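Local coordinates for oligopeptide-binding protein AppA (Bacillus subtilis, PDB 1XOC) that binds oligopeptides for import as the substrate-binding component of an ABC-type oligopeptide permease, which can substitute for the Opp system in sporulation and genetic competence, at residues P223-A228 / G369-E374. Numbering follows the deposited sequence. Where two conformers were deposited one is given.
Sequences PDANAA and GNKVRE. With ZN (zinc ion), chain P; ZN (zinc ion), chain F.
Ala-225 N donates to Gly-369 O at 3.1 Å, a weak and bent bond with an N-H...O angle of 129°. It joins two helix starts in this solute-binding protein of family 5: the first turn of helix 225-234 and the turn leading into helix 371-385. Gly-369 has a positive phi (109°) and brings its bare CA against the 223-224 peptide. This CA lies 3.4 Å from Pro-223 O and 3.6 Å from Asp-224 N. Ala-225 CB faces the other segment and sits 4.1 Å from Lys-371 CG. From CG onward Lys-371 runs extended. In the conformer given, it passes the Asn-226 side chain at about a right angle, though this approach is too short to be trusted. Its NZ forms a salt bridge with Asp-246 OD1.

Asp-224 N-caps helix 225-234; Asn-370 holds the N-cap position of helix 371-385. Asp-224 OD1 accepts from Ala-227 N, which meets it from above the carboxylate plane. Asp-224 OD2 binds a zinc ion at 2.2 Å. Further along helix 371-385, Arg-373 NH2 hydrogen-bonds to the backbone of the bound peptide, so this helix start borders the peptide site. Arg-373 NH1 hydrogen-bonds to Asn-367 OD1.

Glu-374 ties the glycine turn to its own helix. Both its carboxylate oxygens bind a second zinc ion, which also carries two waters. OE2 additionally accepts from Gly-369 N at 2.9 Å, nearly straight at 171°.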
loop_
_atom_site.group_PDB
_atom_site.type_symbol
_atom_site.label_atom_id
_atom_site.label_comp_id
_atom_site.label_asym_id
_atom_site.label_seq_id
_atom_site.Cartn_x
_atom_site.Cartn_y
_atom_site.Cartn_z
ATOM N N PRO A 223 2.127 15.380 10.302
ATOM C CA PRO A 223 3.350 14.745 9.757
ATOM C C PRO A 223 4.559 14.850 10.678
ATOM O O PRO A 223 5.574 15.492 10.352
ATOM C CB PRO A 223 3.521 15.453 8.429
ATOM C CG PRO A 223 3.138 16.827 8.770
ATOM C CD PRO A 223 1.932 16.714 9.703
ATOM N N ASP A 224 4.393 14.259 11.859
ATOM C CA ASP A 224 5.341 14.237 12.932
ATOM C C ASP A 224 4.817 13.263 13.971
ATOM O O ASP A 224 3.882 13.570 14.705
ATOM C CB ASP A 224 5.441 15.623 13.555
ATOM C CG ASP A 224 6.387 15.673 14.713
ATOM O OD1 ASP A 224 6.631 14.661 15.401
ATOM O OD2 ASP A 224 6.903 16.769 14.925
ATOM N N ALA A 225 5.394 12.065 14.011
ATOM C CA ALA A 225 4.886 10.993 14.859
ATOM C C ALA A 225 4.916 11.404 16.336
ATOM O O ALA A 225 4.023 11.030 17.086
ATOM C CB ALA A 225 5.695 9.715 14.643
ATOM N N ASN A 226 5.915 12.176 16.738
ATOM C CA ASN A 226 6.031 12.589 18.142
ATOM C C ASN A 226 4.897 13.541 18.511
ATOM O O ASN A 226 4.327 13.448 19.600
ATOM C CB ASN A 226 7.381 13.232 18.444
ATOM C CG ASN A 226 8.544 12.228 18.442
ATOM O OD1 ASN A 226 9.720 12.636 18.418
ATOM N ND2 ASN A 226 8.239 10.939 18.499
ATOM N N ALA A 227 4.571 14.452 17.593
ATOM C CA ALA A 227 3.464 15.375 17.801
ATOM C C ALA A 227 2.142 14.639 17.888
ATOM O O ALA A 227 1.293 15.016 18.692
ATOM C CB ALA A 227 3.424 16.446 16.689
ATOM N N ALA A 228 1.964 13.582 17.085
ATOM C CA ALA A 228 0.739 12.816 17.085
ATOM C C ALA A 228 0.610 12.081 18.398
ATOM O O ALA A 228 -0.476 11.969 18.950
ATOM C CB ALA A 228 0.743 11.817 15.951
ATOM N N GLY A 369 7.589 12.632 8.840
ATOM C CA GLY A 369 6.699 12.303 9.918
ATOM C C GLY A 369 6.864 10.871 10.394
ATOM O O GLY A 369 6.401 10.512 11.487
ATOM N N ASN A 370 7.525 10.044 9.594
ATOM C CA ASN A 370 7.811 8.697 10.015
ATOM C C ASN A 370 9.199 8.759 10.628
ATOM O O ASN A 370 10.198 8.660 9.935
ATOM C CB ASN A 370 7.719 7.715 8.845
ATOM C CG ASN A 370 7.775 6.269 9.278
ATOM O OD1 ASN A 370 7.030 5.383 8.739
ATOM N ND2 ASN A 370 8.586 5.996 10.249
ATOM N N LYS A 371 9.233 8.914 11.939
ATOM C CA LYS A 371 10.484 9.013 12.635
ATOM C C LYS A 371 11.343 7.768 12.601
ATOM O O LYS A 371 12.548 7.860 12.585
ATOM C CB LYS A 371 10.282 9.520 14.055
ATOM C CG LYS A 371 9.639 8.552 15.000
ATOM C CD LYS A 371 9.455 9.158 16.407
ATOM C CE LYS A 371 8.759 8.173 17.351
ATOM N NZ LYS A 371 8.557 8.677 18.754
ATOM N N VAL A 372 10.703 6.609 12.561
ATOM C CA VAL A 372 11.419 5.363 12.353
ATOM C C VAL A 372 12.196 5.382 11.027
ATOM O O VAL A 372 13.370 5.026 10.989
ATOM C CB VAL A 372 10.449 4.170 12.402
ATOM C CG1 VAL A 372 11.120 2.874 11.967
ATOM C CG2 VAL A 372 9.880 4.014 13.822
ATOM N N ARG A 373 11.551 5.775 9.932
ATOM C CA ARG A 373 12.221 5.781 8.619
ATOM C C ARG A 373 13.269 6.875 8.532
ATOM O O ARG A 373 14.308 6.660 7.907
ATOM C CB ARG A 373 11.218 5.947 7.480
ATOM C CG ARG A 373 10.353 4.727 7.350
ATOM C CD ARG A 373 9.349 4.860 6.213
ATOM N NE ARG A 373 8.362 3.769 6.216
ATOM C CZ ARG A 373 7.357 3.717 5.355
ATOM N NH1 ARG A 373 7.186 4.626 4.413
ATOM N NH2 ARG A 373 6.520 2.672 5.449
ATOM N N GLU A 374 12.995 8.014 9.134
ATOM C CA GLU A 374 13.978 9.073 9.199
ATOM C C GLU A 374 15.225 8.556 9.903
ATOM O O GLU A 374 16.347 8.777 9.448
ATOM C CB GLU A 374 13.396 10.334 9.878
ATOM C CG GLU A 374 12.131 10.920 9.149
ATOM C CD GLU A 374 11.438 12.030 9.933
ATOM O OE1 GLU A 374 11.940 12.366 11.032
ATOM O OE2 GLU A 374 10.410 12.608 9.453
HETATM ZN ZN ZN P . 8.272 16.966 16.585
HETATM ZN ZN ZN F . 10.443 13.939 11.477
HETATM O O HOH W 1 9.787 15.462 16.498
HETATM O O HOH W 2 10.722 15.564 10.007
HETATM O O HOH W 3 11.755 14.423 13.186
#